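Local coordinates for protein clan CA, family C40, NlpC/P60 superfamily cysteine peptidase (Trichomonas vaginalis, PDB 6BIO) that probably acts as a cysteine peptidase of the NlpC/P60 type that hydrolyses bacterial peptidoglycan, at residues G27-K32 against W47-Y52; V31-S36 against C73-D78; E92-S97 against V106-A111. All blocks are in the same frame, centred on the assembly; numbering follows the deposited sequence.

Contact 1: G27-K32 against W47-Y52; sequences GTNLVK and WLYFDY
L30 and Y49, V31 and L48, and K32 and W47 pair antiparallel where strands 30-34 and 46-49 form a beta hairpin, their short axes 4.6 Å apart at the nearest point and 154° between directions. V31 and L48 make the hydrogen-bonded pair, V31 N to L48 O and L48 N to V31 O both measuring 2.9 Å. Beyond the strand, F50 N still reaches N29 O at 2.9 Å, but it comes from above the carbonyl plane, 49° out of it, where Y49 to Y52 turn away in a type II beta turn.

L30 carries much of the side-chain contact on the face it shares with Y49. Its CG stands between the backbone N and the carbonyl carbon (chi1 78°), and its CD1 lies over one face of the W47 indole, 3.4 Å from W47 CD1. L30 CB meets the Y49 ring at 3.6 Å from Y49 CD1, while N29 O sits near the plane of that ring at its edge. Beyond the hairpin, Y49 also makes a cation-pi contact with R199 and touches Q187 of helix 182-191. On the other face, V31 CG1 packs against L48 CB at 4.3 Å. The K32 side chain runs beside the W47 indole, both pointing the same way, and brings K32 CG to 3.4 Å from W47 NE1.

Contact 2: V31-S36 against C73-D78; sequences VKAYKS and CWISKD
The W74 indole lies over the backbone of S36, with S36 C 3.5 Å above the ring plane and displaced toward the rim. W74 CG is anti to its own carbonyl carbon (chi1 -64°), which sets the start of the indole beside the backbone N. Y34 O comes to the indole edge in its plane, and H65 stacks with the ring from outside the two segments. Y34 and W74 form a hydrogen-bonded pair: Y34 N donates to W74 O, and W74 N to Y34 O, each at 2.8 Å. W74 O also lies at the edge of the Y34 ring, whose hydroxyl bonds to L41 O.

On the other side of the two strands the contact is apolar: A33 CB rests 3.8 Å from C73 SG and equally close to I75 CG2, while V31 and I75 cross at about a right angle, CG1 of V31 being 4.0 Å from CG2 of I75. Toward S76 the strands part, and a water bridges them, giving a hydrogen to K32 O at 2.8 Å and accepting one from S76 N. K35 NZ turns to E71 and D72 O. Strand 30-34 thus runs antiparallel to strand 71-76, a partner distant in sequence, as an inner strand of a larger antiparallel beta sheet.

Contact 3: E92-S97 against V106-A111; sequences EANIYS and VRYVPA
E92 OE1 accepts the hydroxyl of Y108 at 2.6 Å from OH, through its anti lone pair, and lies in the plane of the tyrosine ring at its edge. The carboxylate and ring planes stand 80° apart. N94 OD1 also comes to the ring edge, 3.9 Å from Y108 CD1. N94 is steadied in turn by its own strand: ND2 donates to Y96 OH at 3.2 Å, in the amide plane, and N94 CB lies over one face of the Y96 ring.

On the other face, I95 packs tightly on V109, with V109 CG2 at 3.5 Å from both CG1 and CD1 of I95. I95 CG2 meets V106 CB at 3.8 Å. The backbones hold this register through the hydrogen-bonded pairs A93-V109 and I95-R107. I95 O accepts V106 N at 2.7 Å and, weakly, R107 N, so that V106 and R107 both face I95 in a classic beta bulge. This two-stranded hairpin belongs to the bacterial SH3 family region; I95, R107 and V109 lean on Y130 of strand 125-130, and A93 touches I137 while V106 touches Y133, both on strand 133-138.

In the fold
Contacts 1 and 2 are the two flanks of strand 30-34, which pairs with 46-49 on one edge and 71-76 on the other; their centres lie 10 Å apart and they share V31 and K32. They also meet directly, L48 CD1 packing 3.8 Å from C73 SG. Contact 3 is a separate hairpin, its centre 37 Å from that of contact 1 and 35 Å from that of contact 2, with no touch to either. Contact 1 adjoins the NlpC/P60 family region, where M174, S175, Q187 and R199 meet its side chains, whereas contact 3 lies in the bacterial SH3 family region, its nearest atoms about 25 Å from contact 1.

Contact 1: G27-K32 against W47-Y52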
# COMPACT_ATOMS: atom_id res chain seq x y z
N GLY A 27 13.04 -13.89 -12.05
CA GLY A 27 13.83 -13.58 -13.22
C GLY A 27 13.60 -12.19 -13.77
O GLY A 27 14.25 -11.82 -14.76
N THR A 28 12.74 -11.38 -13.15
CA THR A 28 12.37 -10.08 -13.69
C THR A 28 11.82 -9.23 -12.55
O THR A 28 12.10 -9.50 -11.37
CB THR A 28 11.43 -10.26 -14.90
OG1 THR A 28 11.24 -8.97 -15.47
CG2 THR A 28 10.07 -10.90 -14.51
N ASN A 29 11.12 -8.16 -12.91
CA ASN A 29 10.63 -7.20 -11.93
C ASN A 29 9.13 -6.99 -11.99
O ASN A 29 8.63 -6.15 -11.25
CB ASN A 29 11.33 -5.84 -12.07
CG ASN A 29 10.83 -5.05 -13.28
OD1 ASN A 29 10.72 -5.58 -14.32
ND2 ASN A 29 10.43 -3.78 -13.08
N LEU A 30 8.43 -7.69 -12.88
CA LEU A 30 7.01 -7.43 -13.06
C LEU A 30 6.26 -8.71 -13.39
O LEU A 30 6.86 -9.70 -13.83
CB LEU A 30 6.77 -6.37 -14.15
CG LEU A 30 6.86 -6.79 -15.60
CD1 LEU A 30 6.57 -5.55 -16.46
CD2 LEU A 30 8.18 -7.38 -15.99
N VAL A 31 4.94 -8.68 -13.20
CA VAL A 31 4.05 -9.77 -13.56
C VAL A 31 2.76 -9.16 -14.09
O VAL A 31 2.22 -8.21 -13.52
CB VAL A 31 3.79 -10.75 -12.37
CG1 VAL A 31 3.18 -10.04 -11.16
CG2 VAL A 31 2.90 -11.92 -12.78
N LYS A 32 2.21 -9.75 -15.17
CA LYS A 32 0.91 -9.31 -15.69
C LYS A 32 -0.18 -9.61 -14.67
O LYS A 32 -0.21 -10.68 -14.06
CB LYS A 32 0.60 -10.01 -17.01
CG LYS A 32 1.42 -9.45 -18.15
CD LYS A 32 1.06 -10.12 -19.48
CE LYS A 32 1.84 -9.47 -20.65
NZ LYS A 32 1.35 -9.96 -21.98
N TRP A 47 0.15 -4.43 -14.50
CA TRP A 47 1.13 -5.32 -13.92
C TRP A 47 1.26 -5.01 -12.44
O TRP A 47 0.88 -3.95 -11.97
CB TRP A 47 2.50 -5.09 -14.55
CG TRP A 47 2.64 -5.47 -16.01
CD1 TRP A 47 3.30 -6.58 -16.50
CD2 TRP A 47 2.17 -4.77 -17.16
NE1 TRP A 47 3.28 -6.59 -17.87
CE2 TRP A 47 2.59 -5.50 -18.31
CE3 TRP A 47 1.45 -3.59 -17.35
CZ2 TRP A 47 2.29 -5.08 -19.62
CZ3 TRP A 47 1.16 -3.18 -18.66
CH2 TRP A 47 1.58 -3.93 -19.77
N LEU A 48 1.82 -5.97 -11.71
CA LEU A 48 2.32 -5.70 -10.37
C LEU A 48 3.82 -6.00 -10.35
O LEU A 48 4.34 -6.61 -11.27
CB LEU A 48 1.58 -6.48 -9.28
CG LEU A 48 0.13 -6.10 -9.09
CD1 LEU A 48 -0.50 -7.02 -8.06
CD2 LEU A 48 -0.04 -4.64 -8.72
N TYR A 49 4.51 -5.52 -9.29
CA TYR A 49 5.97 -5.35 -9.34
C TYR A 49 6.69 -5.98 -8.16
O TYR A 49 6.15 -6.13 -7.07
CB TYR A 49 6.32 -3.85 -9.49
CG TYR A 49 5.73 -3.29 -10.74
CD1 TYR A 49 6.30 -3.54 -11.97
CD2 TYR A 49 4.51 -2.62 -10.72
CE1 TYR A 49 5.76 -3.06 -13.14
CE2 TYR A 49 3.93 -2.18 -11.86
CZ TYR A 49 4.54 -2.40 -13.09
OH TYR A 49 3.96 -1.94 -14.26
N PHE A 50 7.96 -6.30 -8.42
CA PHE A 50 8.83 -6.92 -7.43
C PHE A 50 8.80 -6.17 -6.11
O PHE A 50 8.88 -4.93 -6.07
CB PHE A 50 10.25 -6.90 -8.01
CG PHE A 50 11.28 -7.44 -7.07
CD1 PHE A 50 11.33 -8.79 -6.75
CD2 PHE A 50 12.15 -6.57 -6.47
CE1 PHE A 50 12.26 -9.22 -5.84
CE2 PHE A 50 13.14 -7.03 -5.58
CZ PHE A 50 13.17 -8.34 -5.25
N ASP A 51 8.69 -6.92 -5.01
CA ASP A 51 8.77 -6.42 -3.65
C ASP A 51 7.55 -5.63 -3.21
O ASP A 51 7.58 -5.07 -2.12
CB ASP A 51 10.08 -5.68 -3.38
CG ASP A 51 10.47 -5.65 -1.92
OD1 ASP A 51 10.43 -6.71 -1.27
OD2 ASP A 51 10.87 -4.58 -1.43
N TYR A 52 6.48 -5.62 -4.00
CA TYR A 52 5.20 -5.13 -3.52
C TYR A 52 4.62 -6.14 -2.53
O TYR A 52 4.82 -7.35 -2.64
CB TYR A 52 4.23 -4.93 -4.69
CG TYR A 52 4.38 -3.63 -5.48
CD1 TYR A 52 5.53 -2.84 -5.38
CD2 TYR A 52 3.36 -3.19 -6.33
CE1 TYR A 52 5.65 -1.68 -6.11
CE2 TYR A 52 3.50 -2.03 -7.05
CZ TYR A 52 4.63 -1.27 -6.94
OH TYR A 52 4.76 -0.11 -7.66

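Contact 2: V31-S36 against C73-D78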
# COMPACT_ATOMS: atom_id res chain seq x y z
N VAL A 31 4.94 -8.68 -13.20
CA VAL A 31 4.05 -9.77 -13.56
C VAL A 31 2.76 -9.16 -14.09
O VAL A 31 2.22 -8.21 -13.52
CB VAL A 31 3.79 -10.75 -12.37
CG1 VAL A 31 3.18 -10.04 -11.16
CG2 VAL A 31 2.90 -11.92 -12.78
N LYS A 32 2.21 -9.75 -15.17
CA LYS A 32 0.91 -9.31 -15.69
C LYS A 32 -0.18 -9.61 -14.67
O LYS A 32 -0.21 -10.68 -14.06
CB LYS A 32 0.60 -10.01 -17.01
CG LYS A 32 1.42 -9.45 -18.15
CD LYS A 32 1.06 -10.12 -19.48
CE LYS A 32 1.84 -9.47 -20.65
NZ LYS A 32 1.35 -9.96 -21.98
N ALA A 33 -1.13 -8.69 -14.53
CA ALA A 33 -2.28 -8.86 -13.67
C ALA A 33 -3.55 -8.87 -14.52
O ALA A 33 -3.63 -8.22 -15.58
CB ALA A 33 -2.34 -7.74 -12.64
N TYR A 34 -4.53 -9.62 -14.04
CA TYR A 34 -5.79 -9.82 -14.74
C TYR A 34 -6.96 -9.65 -13.77
O TYR A 34 -6.81 -9.69 -12.56
CB TYR A 34 -5.84 -11.23 -15.36
CG TYR A 34 -4.73 -11.49 -16.31
CD1 TYR A 34 -4.83 -11.11 -17.63
CD2 TYR A 34 -3.55 -12.08 -15.89
CE1 TYR A 34 -3.80 -11.33 -18.52
CE2 TYR A 34 -2.51 -12.32 -16.78
CZ TYR A 34 -2.64 -11.92 -18.08
OH TYR A 34 -1.62 -12.16 -18.99
N LYS A 35 -8.13 -9.50 -14.33
CA LYS A 35 -9.32 -9.35 -13.52
C LYS A 35 -10.11 -10.65 -13.37
O LYS A 35 -11.21 -10.63 -12.80
CB LYS A 35 -10.19 -8.22 -14.10
CG LYS A 35 -9.61 -6.81 -13.81
CD LYS A 35 -9.84 -6.41 -12.37
CE LYS A 35 -9.02 -5.21 -11.97
NZ LYS A 35 -9.39 -4.82 -10.60
N SER A 36 -9.58 -11.76 -13.84
CA SER A 36 -10.18 -13.07 -13.57
C SER A 36 -9.09 -14.14 -13.58
O SER A 36 -7.96 -13.91 -14.03
CB SER A 36 -11.22 -13.43 -14.59
OG SER A 36 -10.63 -13.96 -15.70
N CYS A 73 -6.92 -8.28 -8.01
CA CYS A 73 -6.56 -8.76 -9.33
C CYS A 73 -5.96 -10.16 -9.17
O CYS A 73 -5.82 -10.68 -8.06
CB CYS A 73 -5.59 -7.80 -10.02
SG CYS A 73 -4.01 -7.64 -9.23
N TRP A 74 -5.61 -10.75 -10.30
CA TRP A 74 -5.09 -12.11 -10.35
C TRP A 74 -3.75 -12.09 -11.05
O TRP A 74 -3.62 -11.49 -12.13
CB TRP A 74 -6.05 -12.99 -11.13
CG TRP A 74 -7.39 -13.17 -10.52
CD1 TRP A 74 -8.46 -12.31 -10.59
CD2 TRP A 74 -7.83 -14.28 -9.72
NE1 TRP A 74 -9.53 -12.82 -9.90
CE2 TRP A 74 -9.18 -14.05 -9.39
CE3 TRP A 74 -7.23 -15.46 -9.29
CZ2 TRP A 74 -9.93 -14.94 -8.64
CZ3 TRP A 74 -7.97 -16.37 -8.53
CH2 TRP A 74 -9.30 -16.10 -8.20
N ILE A 75 -2.76 -12.74 -10.45
CA ILE A 75 -1.40 -12.83 -10.97
C ILE A 75 -0.92 -14.28 -10.89
O ILE A 75 -1.34 -15.05 -10.03
CB ILE A 75 -0.38 -11.91 -10.20
CG1 ILE A 75 -0.33 -12.24 -8.70
CG2 ILE A 75 -0.73 -10.46 -10.47
CD1 ILE A 75 0.70 -11.42 -7.97
N SER A 76 0.01 -14.66 -11.75
CA SER A 76 0.49 -16.04 -11.74
C SER A 76 0.97 -16.40 -10.35
O SER A 76 1.72 -15.64 -9.73
CB SER A 76 1.64 -16.16 -12.71
OG SER A 76 2.21 -17.45 -12.61
N LYS A 77 0.60 -17.61 -9.87
CA LYS A 77 0.96 -18.01 -8.52
C LYS A 77 2.46 -18.10 -8.32
O LYS A 77 2.92 -18.00 -7.17
CB LYS A 77 0.25 -19.29 -8.11
CG LYS A 77 0.68 -20.53 -8.78
CD LYS A 77 -0.03 -21.72 -8.10
CE LYS A 77 0.04 -22.97 -8.97
NZ LYS A 77 1.26 -23.07 -9.80
N ASP A 78 3.24 -18.26 -9.38
CA ASP A 78 4.69 -18.34 -9.20
C ASP A 78 5.35 -16.99 -9.10
O ASP A 78 6.56 -16.92 -8.94
CB ASP A 78 5.31 -19.12 -10.35
CG ASP A 78 4.69 -20.46 -10.51
OD1 ASP A 78 4.60 -21.14 -9.47
OD2 ASP A 78 4.30 -20.82 -11.65
O HOH W 1 0.12 -13.43 -14.32

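Contact 3: E92-S97 against V106-A111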
# COMPACT_ATOMS: atom_id res chain seq x y z
N GLU A 92 -2.43 -8.34 27.37
CA GLU A 92 -3.37 -9.45 27.26
C GLU A 92 -4.50 -9.07 26.29
O GLU A 92 -4.90 -7.91 26.19
CB GLU A 92 -3.94 -9.84 28.63
CG GLU A 92 -4.81 -8.76 29.27
CD GLU A 92 -5.49 -9.23 30.57
OE1 GLU A 92 -5.51 -10.46 30.88
OE2 GLU A 92 -6.02 -8.35 31.29
N ALA A 93 -4.99 -10.07 25.57
CA ALA A 93 -6.03 -9.85 24.56
C ALA A 93 -6.68 -11.20 24.25
O ALA A 93 -6.17 -12.26 24.62
CB ALA A 93 -5.43 -9.30 23.27
N ASN A 94 -7.84 -11.15 23.60
CA ASN A 94 -8.46 -12.34 23.03
C ASN A 94 -8.17 -12.43 21.54
O ASN A 94 -8.16 -11.42 20.82
CB ASN A 94 -9.97 -12.28 23.20
CG ASN A 94 -10.41 -12.51 24.62
OD1 ASN A 94 -9.83 -13.31 25.36
ND2 ASN A 94 -11.43 -11.78 25.03
N ILE A 95 -7.97 -13.64 21.06
CA ILE A 95 -8.10 -13.95 19.65
C ILE A 95 -9.59 -14.18 19.38
O ILE A 95 -10.20 -15.05 20.01
CB ILE A 95 -7.26 -15.19 19.26
CG1 ILE A 95 -5.78 -14.90 19.40
CG2 ILE A 95 -7.60 -15.60 17.80
CD1 ILE A 95 -4.91 -16.11 19.26
N TYR A 96 -10.17 -13.41 18.45
CA TYR A 96 -11.58 -13.50 18.11
C TYR A 96 -11.78 -14.20 16.77
O TYR A 96 -10.89 -14.25 15.93
CB TYR A 96 -12.20 -12.09 18.05
CG TYR A 96 -12.30 -11.43 19.38
CD1 TYR A 96 -13.24 -11.86 20.30
CD2 TYR A 96 -11.44 -10.42 19.72
CE1 TYR A 96 -13.35 -11.27 21.51
CE2 TYR A 96 -11.55 -9.78 20.92
CZ TYR A 96 -12.49 -10.23 21.84
OH TYR A 96 -12.65 -9.62 23.07
N SER A 97 -13.00 -14.70 16.55
CA SER A 97 -13.33 -15.43 15.34
C SER A 97 -13.33 -14.53 14.09
O SER A 97 -13.21 -15.06 12.99
CB SER A 97 -14.69 -16.11 15.45
OG SER A 97 -15.69 -15.14 15.69
N VAL A 106 -11.67 -17.33 20.38
CA VAL A 106 -10.94 -18.52 19.99
C VAL A 106 -10.00 -18.93 21.10
O VAL A 106 -9.93 -20.10 21.50
CB VAL A 106 -10.18 -18.27 18.66
CG1 VAL A 106 -9.35 -19.49 18.29
CG2 VAL A 106 -11.15 -17.90 17.58
N ARG A 107 -9.26 -17.95 21.62
CA ARG A 107 -8.26 -18.22 22.65
C ARG A 107 -7.83 -16.92 23.32
O ARG A 107 -7.56 -15.92 22.65
CB ARG A 107 -7.05 -18.88 21.96
CG ARG A 107 -5.85 -19.22 22.80
CD ARG A 107 -6.20 -20.25 23.84
NE ARG A 107 -5.05 -21.04 24.35
CZ ARG A 107 -4.25 -20.69 25.35
NH1 ARG A 107 -4.37 -19.49 25.95
NH2 ARG A 107 -3.28 -21.53 25.73
N TYR A 108 -7.73 -16.96 24.65
CA TYR A 108 -7.11 -15.90 25.41
C TYR A 108 -5.59 -15.94 25.19
O TYR A 108 -4.98 -17.01 25.14
CB TYR A 108 -7.40 -16.12 26.90
CG TYR A 108 -6.63 -15.21 27.79
CD1 TYR A 108 -6.98 -13.85 27.90
CD2 TYR A 108 -5.53 -15.69 28.50
CE1 TYR A 108 -6.25 -13.02 28.72
CE2 TYR A 108 -4.81 -14.87 29.35
CZ TYR A 108 -5.17 -13.55 29.46
OH TYR A 108 -4.39 -12.76 30.27
N VAL A 109 -5.00 -14.77 25.03
CA VAL A 109 -3.56 -14.65 24.82
C VAL A 109 -2.95 -13.78 25.90
O VAL A 109 -3.26 -12.57 25.96
CB VAL A 109 -3.25 -14.05 23.44
CG1 VAL A 109 -1.77 -14.05 23.23
CG2 VAL A 109 -3.92 -14.82 22.35
N PRO A 110 -2.12 -14.34 26.79
CA PRO A 110 -1.49 -13.50 27.80
C PRO A 110 -0.50 -12.55 27.18
O PRO A 110 0.00 -12.74 26.06
CB PRO A 110 -0.78 -14.50 28.74
CG PRO A 110 -0.76 -15.76 28.05
CD PRO A 110 -1.76 -15.76 26.93
N ALA A 111 -0.25 -11.48 27.91
CA ALA A 111 0.76 -10.54 27.49
C ALA A 111 2.09 -11.27 27.32
O ALA A 111 2.38 -12.25 28.01
CB ALA A 111 0.90 -9.42 28.51